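Local coordinates for odorant-binding protein 1d (Locusta migratoria, PDB 4PT1) that probably binds and carries small hydrophobic odorants as a secreted, all-helical protein of the insect PBP/GOBP family, at residues 18-28 with 46-57. Sequence-based numbering, arbitrary orientation.
Sequences VDHTCRSSTGV and DFKCYLKCIMVE
Tyr50 and Cys22 interlock between helix segments 18-26 and 46-57, each side chain a knob in the hole offered by the other helix. Tyr50 leaves its helix with CG anti to the backbone N (chi1 176°), which carries the ring past Cys22, Arg23 and Thr26 until its hydroxyl meets Asp19. There Tyr50 OH donates to Asp19 OD1 over 2.7 Å, using the anti lone pair of that oxygen, with carboxylate and ring planes 74° apart. Arg23, one turn further on, forms a salt bridge with the same carboxylate: Arg23 NE and NH2 approach side-on and both converge on Asp19 OD2, which lies in the guanidinium plane, and NE adds a weak third bond to Asp19 OD1. Bends at chi2 and chi3 bring the guanidinium back to Asp19, while Arg23 CG, nearer the backbone, lies 3.3 Å from Tyr50 CE1. Were Asp19 an alanine, the phenol of Tyr50 would probably lose its acceptor and the Arg23 guanidinium its carboxylate mate, leaving that group free to turn.

The Cys22 side chain itself ends in the disulfide to Cys53 SG, one of the three that staple together the helices of this classical six-cysteine odorant-binding fold; the neighbouring Cys49 is tied to Cys100 of helix 99-113. The helices run roughly antiparallel, their axes 9.1 Å apart at closest approach. Ile54 and Tyr50 reach on to Phe125, which with Ile54 helps line the pocket holding a 2-(2-methoxyethoxy)ethanol molecule, probably from the crystallisation liquor.

Beyond the disulfide, Val18 CG1 lies 3.7 Å from Glu57 CB, and a water links Thr21 OG1 to Glu57 OE1. At the opposite end, Thr26 OG1 is held by Cys22 O at 2.7 Å, leaving Thr26 CG2 to press on the backbone at Cys49 and Tyr50. After the turn at Gly27, Val28 splits its methyls: CG1 packs 3.8 Å from Tyr50 CD1, while CG2 rests against Phe47 CB and backbone.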
loop_
_atom_site.group_PDB
_atom_site.type_symbol
_atom_site.label_atom_id
_atom_site.label_comp_id
_atom_site.label_asym_id
_atom_site.label_seq_id
_atom_site.Cartn_x
_atom_site.Cartn_y
_atom_site.Cartn_z
ATOM N N VAL A 18 -4.171 3.305 -10.887
ATOM C CA VAL A 18 -4.534 3.762 -9.541
ATOM C C VAL A 18 -3.584 4.854 -9.063
ATOM O O VAL A 18 -4.020 5.803 -8.427
ATOM C CB VAL A 18 -4.688 2.576 -8.542
ATOM C CG1 VAL A 18 -4.989 3.056 -7.132
ATOM C CG2 VAL A 18 -5.824 1.681 -9.005
ATOM N N ASP A 19 -2.305 4.777 -9.428
ATOM C CA ASP A 19 -1.389 5.863 -9.105
ATOM C C ASP A 19 -1.816 7.168 -9.797
ATOM O O ASP A 19 -1.774 8.260 -9.213
ATOM C CB ASP A 19 0.051 5.508 -9.509
ATOM C CG ASP A 19 0.970 6.686 -9.417
ATOM O OD1 ASP A 19 1.295 7.071 -8.276
ATOM O OD2 ASP A 19 1.374 7.225 -10.481
ATOM N N HIS A 20 -2.236 7.058 -11.054
ATOM C CA HIS A 20 -2.684 8.255 -11.773
ATOM C C HIS A 20 -3.810 8.959 -11.037
ATOM O O HIS A 20 -3.722 10.159 -10.768
ATOM C CB HIS A 20 -3.074 7.906 -13.180
ATOM C CG HIS A 20 -3.526 9.087 -13.974
ATOM N ND1 HIS A 20 -2.659 9.916 -14.580
ATOM C CD2 HIS A 20 -4.797 9.606 -14.203
ATOM C CE1 HIS A 20 -3.337 10.901 -15.190
ATOM N NE2 HIS A 20 -4.644 10.703 -14.976
ATOM N N THR A 21 -4.846 8.218 -10.646
ATOM C CA THR A 21 -6.007 8.848 -10.022
ATOM C C THR A 21 -5.641 9.338 -8.620
ATOM O O THR A 21 -5.986 10.447 -8.228
ATOM C CB THR A 21 -7.219 7.896 -9.947
ATOM O OG1 THR A 21 -6.849 6.723 -9.259
ATOM C CG2 THR A 21 -7.675 7.475 -11.319
ATOM N N CYS A 22 -4.905 8.534 -7.878
ATOM C CA CYS A 22 -4.602 8.892 -6.490
ATOM C C CYS A 22 -3.578 10.014 -6.317
ATOM O O CYS A 22 -3.668 10.818 -5.372
ATOM C CB CYS A 22 -4.171 7.665 -5.704
ATOM S SG CYS A 22 -5.531 6.493 -5.436
ATOM N N ARG A 23 -2.583 10.049 -7.190
ATOM C CA ARG A 23 -1.599 11.126 -7.133
ATOM C C ARG A 23 -2.210 12.452 -7.509
ATOM O O ARG A 23 -1.883 13.470 -6.908
ATOM C CB ARG A 23 -0.388 10.854 -8.017
ATOM C CG ARG A 23 0.661 10.029 -7.294
ATOM C CD ARG A 23 2.062 10.388 -7.747
ATOM N NE ARG A 23 2.303 9.862 -9.078
ATOM C CZ ARG A 23 3.158 10.383 -9.948
ATOM N NH1 ARG A 23 3.858 11.478 -9.643
ATOM N NH2 ARG A 23 3.302 9.812 -11.135
ATOM N N SER A 24 -3.084 12.439 -8.504
ATOM C CA SER A 24 -3.776 13.659 -8.895
ATOM C C SER A 24 -4.698 14.147 -7.776
ATOM O O SER A 24 -4.744 15.338 -7.528
ATOM C CB SER A 24 -4.501 13.511 -10.236
ATOM O OG SER A 24 -5.709 12.797 -10.150
ATOM N N SER A 25 -5.374 13.235 -7.078
ATOM C CA SER A 25 -6.278 13.618 -5.956
ATOM C C SER A 25 -5.550 14.208 -4.729
ATOM O O SER A 25 -5.966 15.230 -4.149
ATOM C CB SER A 25 -7.100 12.388 -5.544
ATOM O OG SER A 25 -8.012 12.713 -4.518
ATOM N N THR A 26 -4.440 13.588 -4.346
ATOM C CA THR A 26 -3.780 13.867 -3.071
ATOM C C THR A 26 -2.690 14.942 -3.178
ATOM O O THR A 26 -2.325 15.580 -2.177
ATOM C CB THR A 26 -3.143 12.583 -2.531
ATOM O OG1 THR A 26 -2.226 12.070 -3.515
ATOM C CG2 THR A 26 -4.223 11.524 -2.190
ATOM N N GLY A 27 -2.164 15.129 -4.384
ATOM C CA GLY A 27 -1.125 16.141 -4.643
ATOM C C GLY A 27 0.270 15.656 -4.275
ATOM O O GLY A 27 1.186 16.447 -4.035
ATOM N N VAL A 28 0.439 14.342 -4.233
ATOM C CA VAL A 28 1.729 13.770 -3.877
ATOM C C VAL A 28 2.519 13.638 -5.204
ATOM O O VAL A 28 1.962 13.204 -6.214
ATOM C CB VAL A 28 1.517 12.441 -3.078
ATOM C CG1 VAL A 28 1.760 11.220 -3.944
ATOM C CG2 VAL A 28 2.389 12.393 -1.830
ATOM N N ASP A 46 -0.166 14.433 2.717
ATOM C CA ASP A 46 -0.615 13.999 1.383
ATOM C C ASP A 46 -0.177 12.587 1.018
ATOM O O ASP A 46 -0.926 11.865 0.379
ATOM C CB ASP A 46 -0.133 14.943 0.281
ATOM C CG ASP A 46 -0.714 16.341 0.407
ATOM O OD1 ASP A 46 -1.886 16.446 0.795
ATOM O OD2 ASP A 46 -0.002 17.319 0.095
ATOM N N PHE A 47 1.032 12.200 1.402
ATOM C CA PHE A 47 1.450 10.816 1.180
ATOM C C PHE A 47 0.549 9.815 1.939
ATOM O O PHE A 47 0.140 8.792 1.389
ATOM C CB PHE A 47 2.922 10.611 1.517
ATOM C CG PHE A 47 3.353 9.187 1.377
ATOM C CD1 PHE A 47 3.470 8.628 0.129
ATOM C CD2 PHE A 47 3.574 8.403 2.494
ATOM C CE1 PHE A 47 3.841 7.298 -0.012
ATOM C CE2 PHE A 47 3.937 7.074 2.367
ATOM C CZ PHE A 47 4.064 6.526 1.105
ATOM N N LYS A 48 0.209 10.102 3.187
ATOM C CA LYS A 48 -0.734 9.250 3.924
ATOM C C LYS A 48 -2.077 9.083 3.187
ATOM O O LYS A 48 -2.647 7.981 3.106
ATOM C CB LYS A 48 -0.969 9.805 5.323
ATOM C CG LYS A 48 0.336 9.967 6.097
ATOM C CD LYS A 48 0.086 10.223 7.565
ATOM C CE LYS A 48 1.397 10.473 8.293
ATOM N NZ LYS A 48 1.176 11.077 9.632
ATOM N N CYS A 49 -2.582 10.179 2.641
ATOM C CA CYS A 49 -3.853 10.128 1.937
ATOM C C CYS A 49 -3.706 9.416 0.595
ATOM O O CYS A 49 -4.652 8.830 0.120
ATOM C CB CYS A 49 -4.439 11.534 1.784
ATOM S SG CYS A 49 -5.056 12.216 3.354
ATOM N N TYR A 50 -2.500 9.421 0.029
ATOM C CA TYR A 50 -2.198 8.609 -1.145
ATOM C C TYR A 50 -2.305 7.099 -0.831
ATOM O O TYR A 50 -2.933 6.354 -1.588
ATOM C CB TYR A 50 -0.822 8.959 -1.675
ATOM C CG TYR A 50 -0.373 8.105 -2.825
ATOM C CD1 TYR A 50 -0.762 8.406 -4.138
ATOM C CD2 TYR A 50 0.462 7.017 -2.622
ATOM C CE1 TYR A 50 -0.328 7.637 -5.190
ATOM C CE2 TYR A 50 0.890 6.222 -3.676
ATOM C CZ TYR A 50 0.487 6.539 -4.952
ATOM O OH TYR A 50 0.927 5.774 -5.967
ATOM N N LEU A 51 -1.703 6.638 0.272
ATOM C CA LEU A 51 -1.891 5.260 0.757
ATOM C C LEU A 51 -3.371 4.934 0.949
ATOM O O LEU A 51 -3.864 3.882 0.491
ATOM C CB LEU A 51 -1.139 5.015 2.077
ATOM C CG LEU A 51 0.399 5.098 1.994
ATOM C CD1 LEU A 51 1.000 4.899 3.379
ATOM C CD2 LEU A 51 0.995 4.110 0.986
ATOM N N LYS A 52 -4.081 5.843 1.614
ATOM C CA LYS A 52 -5.521 5.687 1.820
ATOM C C LYS A 52 -6.245 5.549 0.484
ATOM O O LYS A 52 -7.106 4.683 0.319
ATOM C CB LYS A 52 -6.065 6.857 2.667
ATOM C CG LYS A 52 -7.565 6.877 2.884
ATOM C CD LYS A 52 -8.287 7.742 1.886
ATOM C CE LYS A 52 -9.711 7.995 2.353
ATOM N NZ LYS A 52 -10.430 8.802 1.358
ATOM N N CYS A 53 -5.885 6.380 -0.482
ATOM C CA CYS A 53 -6.561 6.377 -1.770
ATOM C C CYS A 53 -6.383 5.044 -2.490
ATOM O O CYS A 53 -7.331 4.536 -3.068
ATOM C CB CYS A 53 -6.046 7.537 -2.630
ATOM S SG CYS A 53 -6.788 7.621 -4.260
ATOM N N ILE A 54 -5.170 4.495 -2.473
ATOM C CA ILE A 54 -4.895 3.169 -3.033
ATOM C C ILE A 54 -5.791 2.125 -2.356
ATOM O O ILE A 54 -6.413 1.304 -3.014
ATOM C CB ILE A 54 -3.409 2.772 -2.895
ATOM C CG1 ILE A 54 -2.557 3.537 -3.906
ATOM C CG2 ILE A 54 -3.197 1.267 -3.159
ATOM C CD1 ILE A 54 -1.086 3.330 -3.656
ATOM N N MET A 55 -5.876 2.166 -1.032
ATOM C CA MET A 55 -6.673 1.157 -0.346
ATOM C C MET A 55 -8.147 1.270 -0.728
ATOM O O MET A 55 -8.828 0.254 -0.876
ATOM C CB MET A 55 -6.485 1.245 1.166
ATOM C CG MET A 55 -5.073 0.907 1.613
ATOM S SD MET A 55 -4.923 0.945 3.399
ATOM C CE MET A 55 -5.676 -0.636 3.807
ATOM N N VAL A 56 -8.640 2.496 -0.881
ATOM C CA VAL A 56 -10.055 2.724 -1.257
ATOM C C VAL A 56 -10.304 2.193 -2.655
ATOM O O VAL A 56 -11.297 1.534 -2.900
ATOM C CB VAL A 56 -10.456 4.213 -1.179
ATOM C CG1 VAL A 56 -11.856 4.401 -1.747
ATOM C CG2 VAL A 56 -10.406 4.699 0.261
ATOM N N GLU A 57 -9.371 2.444 -3.565
ATOM C CA GLU A 57 -9.523 1.982 -4.944
ATOM C C GLU A 57 -9.465 0.435 -5.038
ATOM O O GLU A 57 -10.086 -0.165 -5.928
ATOM C CB GLU A 57 -8.464 2.633 -5.825
ATOM C CG GLU A 57 -8.656 4.131 -6.000
ATOM C CD GLU A 57 -9.898 4.488 -6.785
ATOM O OE1 GLU A 57 -10.055 3.997 -7.924
ATOM O OE2 GLU A 57 -10.706 5.284 -6.268
HETATM O O HOH W 1 -7.968 4.383 -10.029
#